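Local coordinates for TRAP dicarboxylate transporter, DctP subunit (Anaerococcus prevoti, PDB 4N91), which binds D-glucuronate as alpha and beta anomers, probably as the solute-binding component of a TRAP transporter, at residues G152-V163 and C229-V240. Numbering follows the deposited sequence. Where two conformers were deposited one is given.
With BDP (beta-D-glucopyranuronic acid), chain C.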
ATOM      1  N   GLY A 152       0.905  -5.052   5.257  1.00 14.72           N
ATOM      2  CA  GLY A 152       0.728  -6.499   5.281  1.00 15.95           C
ATOM      3  C   GLY A 152       0.714  -7.117   3.902  1.00 15.61           C
ATOM      4  O   GLY A 152       1.381  -6.629   2.997  1.00 14.67           O
ATOM      5  N   SER A 153      -0.044  -8.201   3.737  1.00 15.07           N
ATOM      6  CA  SER A 153      -0.182  -8.858   2.451  1.00 14.03           C
ATOM      7  C   SER A 153      -1.641  -8.788   1.997  1.00 16.00           C
ATOM      8  O   SER A 153      -2.542  -8.649   2.822  1.00 16.23           O
ATOM      9  CB  SER A 153       0.257 -10.331   2.517  1.00 18.23           C
ATOM     10  OG  SER A 153      -0.613 -11.077   3.344  1.00 23.33           O
ATOM     11  N   ARG A 154      -1.846  -8.857   0.685  1.00 13.42           N
ATOM     12  CA  ARG A 154      -3.172  -8.770   0.105  1.00 13.15           C
ATOM     13  C   ARG A 154      -3.658 -10.144  -0.314  1.00 14.01           C
ATOM     14  O   ARG A 154      -2.941 -10.900  -0.973  1.00 15.36           O
ATOM     15  CB  ARG A 154      -3.171  -7.822  -1.092  1.00 13.43           C
ATOM     16  CG  ARG A 154      -2.731  -6.419  -0.694  1.00 14.05           C
ATOM     17  CD  ARG A 154      -2.671  -5.487  -1.819  1.00 13.82           C
ATOM     18  NE  ARG A 154      -3.971  -5.083  -2.364  1.00 15.12           N
ATOM     19  CZ  ARG A 154      -4.622  -3.979  -2.025  1.00 16.52           C
ATOM     20  NH1 ARG A 154      -4.141  -3.165  -1.086  1.00 13.79           N
ATOM     21  NH2 ARG A 154      -5.766  -3.689  -2.631  1.00 14.88           N
ATOM     22  N   SER A 155      -4.875 -10.467   0.096  1.00 12.00           N
ATOM     23  CA  SER A 155      -5.527 -11.715  -0.228  1.00 11.84           C
ATOM     24  C   SER A 155      -6.976 -11.457  -0.626  1.00 13.40           C
ATOM     25  O   SER A 155      -7.553 -10.463  -0.194  1.00 12.70           O
ATOM     26  CB  SER A 155      -5.557 -12.603   1.004  1.00 14.79           C
ATOM     27  OG  SER A 155      -4.272 -13.125   1.293  1.00 14.97           O
ATOM     28  N   PHE A 156      -7.582 -12.408  -1.349  1.00 13.47           N
ATOM     29  CA  PHE A 156      -8.969 -12.276  -1.806  1.00 10.87           C
ATOM     30  C   PHE A 156      -9.992 -12.471  -0.699  1.00 13.85           C
ATOM     31  O   PHE A 156      -9.870 -13.371   0.142  1.00 14.42           O
ATOM     32  CB  PHE A 156      -9.230 -13.272  -2.939  1.00 12.37           C
ATOM     33  CG  PHE A 156      -8.472 -12.946  -4.190  1.00 12.57           C
ATOM     34  CD1 PHE A 156      -8.780 -11.821  -4.907  1.00 13.13           C
ATOM     35  CD2 PHE A 156      -7.430 -13.761  -4.637  1.00 14.54           C
ATOM     36  CE1 PHE A 156      -8.055 -11.486  -6.043  1.00 18.34           C
ATOM     37  CE2 PHE A 156      -6.726 -13.434  -5.761  1.00 16.90           C
ATOM     38  CZ  PHE A 156      -7.026 -12.298  -6.463  1.00 16.57           C
ATOM     39  N   TYR A 157     -11.037 -11.663  -0.735  1.00 11.85           N
ATOM     40  CA  TYR A 157     -12.218 -11.928   0.083  1.00 11.12           C
ATOM     41  C   TYR A 157     -13.455 -11.685  -0.766  1.00 11.09           C
ATOM     42  O   TYR A 157     -13.487 -10.826  -1.646  1.00 13.19           O
ATOM     43  CB  TYR A 157     -12.252 -11.098   1.367  1.00 10.63           C
ATOM     44  CG  TYR A 157     -11.989  -9.600   1.244  1.00 11.39           C
ATOM     45  CD1 TYR A 157     -10.696  -9.098   1.295  1.00 12.24           C
ATOM     46  CD2 TYR A 157     -13.036  -8.690   1.107  1.00 12.35           C
ATOM     47  CE1 TYR A 157     -10.449  -7.735   1.230  1.00 11.87           C
ATOM     48  CE2 TYR A 157     -12.802  -7.337   1.023  1.00 12.44           C
ATOM     49  CZ  TYR A 157     -11.503  -6.859   1.096  1.00 12.10           C
ATOM     50  OH  TYR A 157     -11.245  -5.506   1.043  1.00 13.20           O
ATOM     51  N   THR A 158     -14.477 -12.492  -0.508  1.00 12.84           N
ATOM     52  CA  THR A 158     -15.655 -12.507  -1.321  1.00 11.78           C
ATOM     53  C   THR A 158     -16.908 -12.667  -0.459  1.00 13.47           C
ATOM     54  O   THR A 158     -16.845 -13.083   0.692  1.00 14.12           O
ATOM     55  CB  THR A 158     -15.589 -13.696  -2.284  1.00 15.92           C
ATOM     56  OG1 THR A 158     -15.315 -14.872  -1.515  1.00 17.49           O
ATOM     57  CG2 THR A 158     -14.478 -13.524  -3.327  1.00 17.30           C
ATOM     58  N   LYS A 159     -18.045 -12.329  -1.056  1.00 15.95           N
ATOM     59  CA  LYS A 159     -19.339 -12.410  -0.397  1.00 13.06           C
ATOM     60  C   LYS A 159     -19.992 -13.777  -0.466  1.00 15.58           C
ATOM     61  O   LYS A 159     -20.431 -14.309   0.560  1.00 19.34           O
ATOM     62  CB  LYS A 159     -20.270 -11.366  -1.041  1.00 17.53           C
ATOM     63  CG  LYS A 159     -21.676 -11.352  -0.467  1.00 25.64           C
ATOM     64  CD  LYS A 159     -22.421 -10.120  -0.957  1.00 34.93           C
ATOM     65  CE  LYS A 159     -23.786  -9.986  -0.307  1.00 45.48           C
ATOM     66  NZ  LYS A 159     -24.625 -11.145  -0.664  1.00 49.64           N
ATOM     67  N   ASP A 160     -20.119 -14.312  -1.671  1.00 17.06           N
ATOM     68  CA  ASP A 160     -21.021 -15.442  -1.911  1.00 20.62           C
ATOM     69  C   ASP A 160     -20.349 -16.775  -1.980  1.00 24.44           C
ATOM     70  O   ASP A 160     -20.928 -17.768  -1.555  1.00 29.18           O
ATOM     71  CB  ASP A 160     -21.801 -15.238  -3.209  1.00 27.09           C
ATOM     72  CG  ASP A 160     -22.884 -14.173  -3.073  1.00 41.80           C
ATOM     73  OD1 ASP A 160     -23.396 -13.986  -1.943  1.00 44.14           O
ATOM     74  OD2 ASP A 160     -23.206 -13.523  -4.089  1.00 50.93           O
ATOM     75  N   LYS A 161     -19.166 -16.829  -2.568  1.00 23.67           N
ATOM     76  CA  LYS A 161     -18.508 -18.114  -2.722  1.00 35.78           C
ATOM     77  C   LYS A 161     -17.068 -18.036  -2.287  1.00 24.07           C
ATOM     78  O   LYS A 161     -16.350 -17.098  -2.635  1.00 24.53           O
ATOM     79  CB  LYS A 161     -18.570 -18.592  -4.165  1.00 45.59           C
ATOM     80  CG  LYS A 161     -19.981 -18.872  -4.662  1.00 49.23           C
ATOM     81  CD  LYS A 161     -20.143 -18.390  -6.088  1.00 50.95           C
ATOM     82  CE  LYS A 161     -19.684 -16.940  -6.212  1.00 47.08           C
ATOM     83  NZ  LYS A 161     -20.569 -16.139  -7.088  1.00 48.44           N
ATOM     84  N   PRO A 162     -16.629 -19.046  -1.541  1.00 16.52           N
ATOM     85  CA  PRO A 162     -15.243 -19.058  -1.101  1.00 16.30           C
ATOM     86  C   PRO A 162     -14.266 -19.257  -2.253  1.00 18.81           C
ATOM     87  O   PRO A 162     -14.563 -19.960  -3.217  1.00 22.81           O
ATOM     88  CB  PRO A 162     -15.197 -20.256  -0.135  1.00 17.81           C
ATOM     89  CG  PRO A 162     -16.323 -21.117  -0.538  1.00 23.22           C
ATOM     90  CD  PRO A 162     -17.389 -20.195  -0.993  1.00 20.76           C
ATOM     91  N   VAL A 163     -13.097 -18.655  -2.130  1.00 15.78           N
ATOM     92  CA  VAL A 163     -12.028 -18.839  -3.111  1.00 15.16           C
ATOM     93  C   VAL A 163     -11.024 -19.862  -2.591  1.00 18.51           C
ATOM     94  O   VAL A 163     -10.365 -19.658  -1.559  1.00 21.14           O
ATOM     95  CB  VAL A 163     -11.343 -17.491  -3.414  1.00 16.21           C
ATOM     96  CG1 VAL A 163     -10.198 -17.689  -4.400  1.00 21.55           C
ATOM     97  CG2 VAL A 163     -12.380 -16.496  -3.938  1.00 18.18           C
ATOM     98  N   CYS A 229     -18.423  -9.315   3.297  1.00 15.02           N
ATOM     99  CA  CYS A 229     -17.611 -10.441   2.835  1.00 11.41           C
ATOM    100  C   CYS A 229     -17.118 -11.298   3.959  1.00 14.24           C
ATOM    101  O   CYS A 229     -16.304 -10.855   4.774  1.00 18.08           O
ATOM    102  CB  CYS A 229     -16.387  -9.979   2.045  1.00 15.12           C
ATOM    103  SG  CYS A 229     -16.844  -9.147   0.498  1.00 16.88           S
ATOM    104  N   LYS A 230     -17.599 -12.541   4.021  1.00 13.40           N
ATOM    105  CA  LYS A 230     -17.223 -13.397   5.127  1.00 13.01           C
ATOM    106  C   LYS A 230     -16.266 -14.520   4.753  1.00 15.13           C
ATOM    107  O   LYS A 230     -16.010 -15.391   5.576  1.00 19.65           O
ATOM    108  CB  LYS A 230     -18.455 -14.029   5.784  1.00 15.72           C
ATOM    109  CG  LYS A 230     -19.601 -13.091   6.117  1.00 27.48           C
ATOM    110  CD  LYS A 230     -19.303 -12.258   7.332  1.00 28.15           C
ATOM    111  CE  LYS A 230     -20.596 -11.562   7.800  1.00 26.57           C
ATOM    112  NZ  LYS A 230     -20.278 -10.432   8.666  1.00 26.79           N
ATOM    113  N   TYR A 231     -15.796 -14.543   3.505  1.00 13.52           N
ATOM    114  CA  TYR A 231     -14.798 -15.532   3.097  1.00 11.39           C
ATOM    115  C   TYR A 231     -13.492 -14.809   2.772  1.00 12.89           C
ATOM    116  O   TYR A 231     -13.408 -14.095   1.773  1.00 16.36           O
ATOM    117  CB  TYR A 231     -15.244 -16.319   1.872  1.00 15.13           C
ATOM    118  CG  TYR A 231     -16.537 -17.083   2.053  1.00 12.40           C
ATOM    119  CD1 TYR A 231     -16.587 -18.243   2.823  1.00 13.66           C
ATOM    120  CD2 TYR A 231     -17.699 -16.661   1.448  1.00 14.38           C
ATOM    121  CE1 TYR A 231     -17.768 -18.935   2.975  1.00 15.58           C
ATOM    122  CE2 TYR A 231     -18.891 -17.349   1.613  1.00 14.95           C
ATOM    123  CZ  TYR A 231     -18.921 -18.470   2.383  1.00 13.98           C
ATOM    124  OH  TYR A 231     -20.116 -19.172   2.496  1.00 15.88           O
ATOM    125  N   TYR A 232     -12.485 -15.009   3.608  1.00 12.35           N
ATOM    126  CA  TYR A 232     -11.185 -14.386   3.404  1.00 12.64           C
ATOM    127  C   TYR A 232     -10.177 -15.491   3.208  1.00 14.48           C
ATOM    128  O   TYR A 232      -9.940 -16.287   4.115  1.00 16.86           O
ATOM    129  CB  TYR A 232     -10.810 -13.490   4.578  1.00 15.50           C
ATOM    130  CG  TYR A 232      -9.529 -12.679   4.388  1.00 14.76           C
ATOM    131  CD1 TYR A 232      -8.288 -13.244   4.571  1.00 11.38           C
ATOM    132  CD2 TYR A 232      -9.576 -11.338   4.056  1.00 13.31           C
ATOM    133  CE1 TYR A 232      -7.121 -12.512   4.424  1.00 12.72           C
ATOM    134  CE2 TYR A 232      -8.402 -10.595   3.880  1.00 11.74           C
ATOM    135  CZ  TYR A 232      -7.175 -11.204   4.083  1.00 12.65           C
ATOM    136  OH  TYR A 232      -6.022 -10.499   3.926  1.00 14.16           O
ATOM    137  N   SER A 233      -9.587 -15.532   2.018  0.58 14.45           N
ATOM    138  CA  SER A 233      -8.756 -16.642   1.586  0.58 13.38           C
ATOM    139  C   SER A 233      -7.289 -16.218   1.379  0.58 13.14           C
ATOM    140  O   SER A 233      -6.989 -15.456   0.476  0.58 13.33           O
ATOM    141  CB  SER A 233      -9.323 -17.222   0.292  0.58 18.53           C
ATOM    142  OG  SER A 233      -8.529 -18.299  -0.183  0.58 16.50           O
ATOM    143  N   TYR A 234      -6.393 -16.743   2.210  1.00 16.06           N
ATOM    144  CA  TYR A 234      -5.017 -16.296   2.277  1.00 17.99           C
ATOM    145  C   TYR A 234      -4.146 -16.762   1.114  1.00 17.04           C
ATOM    146  O   TYR A 234      -3.203 -17.551   1.298  1.00 19.58           O
ATOM    147  CB  TYR A 234      -4.406 -16.752   3.595  1.00 16.78           C
ATOM    148  CG  TYR A 234      -4.706 -15.895   4.820  1.00 14.67           C
ATOM    149  CD1 TYR A 234      -4.053 -14.685   5.012  1.00 16.01           C
ATOM    150  CD2 TYR A 234      -5.587 -16.306   5.803  1.00 18.33           C
ATOM    151  CE1 TYR A 234      -4.277 -13.916   6.115  1.00 14.05           C
ATOM    152  CE2 TYR A 234      -5.831 -15.517   6.922  1.00 16.68           C
ATOM    153  CZ  TYR A 234      -5.148 -14.329   7.073  1.00 14.92           C
ATOM    154  OH  TYR A 234      -5.342 -13.566   8.187  1.00 20.24           O
ATOM    155  N   ASP A 235      -4.459 -16.280  -0.076  1.00 17.48           N
ATOM    156  CA  ASP A 235      -3.610 -16.560  -1.220  1.00 16.37           C
ATOM    157  C   ASP A 235      -2.356 -15.674  -1.187  1.00 19.72           C
ATOM    158  O   ASP A 235      -1.349 -16.005  -1.808  1.00 17.43           O
ATOM    159  CB  ASP A 235      -4.369 -16.394  -2.521  1.00 15.83           C
ATOM    160  CG  ASP A 235      -4.719 -14.959  -2.811  1.00 21.24           C
ATOM    161  OD1 ASP A 235      -5.446 -14.379  -1.988  1.00 18.99           O
ATOM    162  OD2 ASP A 235      -4.276 -14.417  -3.857  1.00 18.59           O
HETATM  163  N   MSE A 236      -2.441 -14.552  -0.467  1.00 14.83           N
HETATM  164  CA  MSE A 236      -1.309 -13.637  -0.217  1.00 16.10           C
HETATM  165  C   MSE A 236      -0.509 -13.290  -1.489  1.00 17.56           C
HETATM  166  O   MSE A 236       0.731 -13.445  -1.557  1.00 17.86           O
HETATM  167  CB  MSE A 236      -0.410 -14.222   0.885  1.00 20.38           C
HETATM  168  CG  MSE A 236      -1.124 -14.331   2.223  1.00 15.29           C
HETATM  169 SE   MSE A 236      -0.094 -15.291   3.572  1.00 31.55          SE
HETATM  170  CE  MSE A 236       1.291 -13.946   3.811  1.00 38.42           C
ATOM    171  N   HIS A 237      -1.215 -12.761  -2.483  1.00 16.12           N
ATOM    172  CA  HIS A 237      -0.630 -12.564  -3.802  1.00 15.70           C
ATOM    173  C   HIS A 237       0.356 -11.421  -3.876  1.00 15.57           C
ATOM    174  O   HIS A 237       1.246 -11.437  -4.729  1.00 17.36           O
ATOM    175  CB  HIS A 237      -1.691 -12.397  -4.889  1.00 13.58           C
ATOM    176  CG  HIS A 237      -2.810 -11.475  -4.527  1.00 13.75           C
ATOM    177  ND1 HIS A 237      -4.035 -11.945  -4.118  1.00 16.40           N
ATOM    178  CD2 HIS A 237      -2.918 -10.125  -4.554  1.00 17.49           C
ATOM    179  CE1 HIS A 237      -4.842 -10.932  -3.878  1.00 15.22           C
ATOM    180  NE2 HIS A 237      -4.194  -9.817  -4.139  1.00 14.94           N
ATOM    181  N   GLN A 238       0.218 -10.435  -3.001  1.00 15.81           N
ATOM    182  CA  GLN A 238       1.137  -9.296  -3.004  1.00 14.79           C
ATOM    183  C   GLN A 238       1.411  -8.797  -1.603  1.00 14.06           C
ATOM    184  O   GLN A 238       0.581  -8.969  -0.678  1.00 15.37           O
ATOM    185  CB  GLN A 238       0.601  -8.116  -3.798  1.00 16.90           C
ATOM    186  CG  GLN A 238       0.437  -8.333  -5.276  1.00 20.94           C
ATOM    187  CD  GLN A 238      -0.438  -7.254  -5.867  1.00 28.60           C
ATOM    188  OE1 GLN A 238      -1.610  -7.046  -5.452  1.00 27.51           O
ATOM    189  NE2 GLN A 238       0.115  -6.530  -6.806  1.00 29.03           N
HETATM  190  N   MSE A 239       2.588  -8.180  -1.457  1.00 17.71           N
HETATM  191  CA  MSE A 239       2.926  -7.384  -0.287  1.00 14.68           C
HETATM  192  C   MSE A 239       3.248  -6.005  -0.824  1.00 17.77           C
HETATM  193  O   MSE A 239       4.341  -5.767  -1.340  1.00 20.03           O
HETATM  194  CB  MSE A 239       4.095  -7.959   0.502  1.00 16.61           C
HETATM  195  CG  MSE A 239       3.847  -9.356   0.911  1.00 20.67           C
HETATM  196 SE   MSE A 239       5.296 -10.020   2.023  1.00 27.93          SE
HETATM  197  CE  MSE A 239       4.518  -9.525   3.776  1.00 42.52           C
ATOM    198  N   VAL A 240       2.275  -5.107  -0.725  1.00 13.54           N
ATOM    199  CA  VAL A 240       2.359  -3.829  -1.439  1.00 13.36           C
ATOM    200  C   VAL A 240       2.609  -2.721  -0.436  1.00 12.80           C
ATOM    201  O   VAL A 240       1.760  -2.430   0.414  1.00 15.81           O
ATOM    202  CB  VAL A 240       1.069  -3.513  -2.237  1.00 15.62           C
ATOM    203  CG1 VAL A 240       1.241  -2.214  -3.018  1.00 17.07           C
ATOM    204  CG2 VAL A 240       0.718  -4.669  -3.191  1.00 19.90           C
TER
HETATM  205  C1  BDP C 402      -4.669  -0.597   1.943  0.66 11.04           C
HETATM  206  C2  BDP C 402      -3.577   0.351   1.745  0.66 10.84           C
HETATM  207  C3  BDP C 402      -4.107   1.654   1.219  0.66 11.12           C
HETATM  208  C4  BDP C 402      -4.798   1.471  -0.020  0.66 11.11           C
HETATM  209  C5  BDP C 402      -5.866   0.464   0.159  0.66  9.51           C
HETATM  210  C6  BDP C 402      -6.553   0.102  -1.182  0.66 11.29           C
HETATM  211  O2  BDP C 402      -3.186   0.660   3.141  0.66 10.60           O
HETATM  212  O3  BDP C 402      -3.009   2.611   1.059  0.66 12.27           O
HETATM  213  O4  BDP C 402      -5.287   2.594  -0.549  0.66 12.65           O
HETATM  214  O5  BDP C 402      -5.316  -0.794   0.685  0.66 12.23           O
HETATM  215  O6A BDP C 402      -7.035   1.069  -1.812  0.66 12.50           O
HETATM  216  O1  BDP C 402      -4.058  -1.891   2.175  0.66 11.71           O
HETATM  217  O6B BDP C 402      -6.787  -1.101  -1.437  0.66 13.00           O
HETATM  218  O   HOH W   1       2.445  -4.049   2.688  1.00 13.73           O
HETATM  219  O   HOH W   2      -0.122  -5.156   0.919  1.00 14.55           O
HETATM  220  O   HOH W   3      -3.421 -11.599   3.402  1.00 18.02           O
HETATM  221  O   HOH W   4     -12.745 -16.152  -0.493  1.00 20.40           O
HETATM  222  O   HOH W   5     -20.141 -13.389   3.002  1.00 19.94           O
HETATM  223  O   HOH W   6     -22.216 -18.345   1.401  1.00 34.53           O
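Ser155 OG is gripped from two directions: it accepts the backbone N-H of Met236 at 2.9 Å and lies 2.7 Å from the oxygen of water 3, which also donates to Tyr232 OH, itself hydrogen-bonded to Asn215 O of the adjoining strand, and so ties the two segments together through solvent. The example illustrates how an antiparallel pair survives an interruption when side chains take over bonds that the backbone cannot make. Around the inverse gamma turn centred on Tyr234, residues 234-237 depart from regular strand geometry, and Asp235 fills in: its OD1 accepts Phe156 N at 3.0 Å, met nearly along the C-O axis. CG of Asp235 sits between the backbone N and carbonyl carbon (chi1 69°), which turns the carboxylate toward 152-163, while OD2 accepts a very short bond from His237 ND1. That imidazole is further fixed by packing, for Arg154 O stands over the centre of one of its faces and its CE1 lies over the centre of the Phe156 ring, the two planes inclined at 41°. Ser233 N donates to Phe156 O at 2.9 Å, and regular antiparallel pairing follows at Tyr157-Tyr232 (non-hydrogen-bonded) and Thr158-Tyr231 (hydrogen-bonded). In one of the two conformers of Ser233, its OG donates to Val163 O (2.7 Å). At the far end Pro162 CD sits over the Tyr231 ring in a CH-pi contact, 4.0 Å from its centroid. At the other end, Arg154 bends at chi3 and sends NH2 to glucuronate O6B, 3.0 Å away, linking the sheet to the sugar site; Glu214 holds NE in a salt bridge and also accepts from His237 NE2. In this periplasmic-binding-protein fold of family 7, the strands form the middle of a four-stranded mixed sheet, flanked by 212-215 beside 154-158 and 294-296 beside 231-238, with helix 218-221 against Tyr157 and Tyr232.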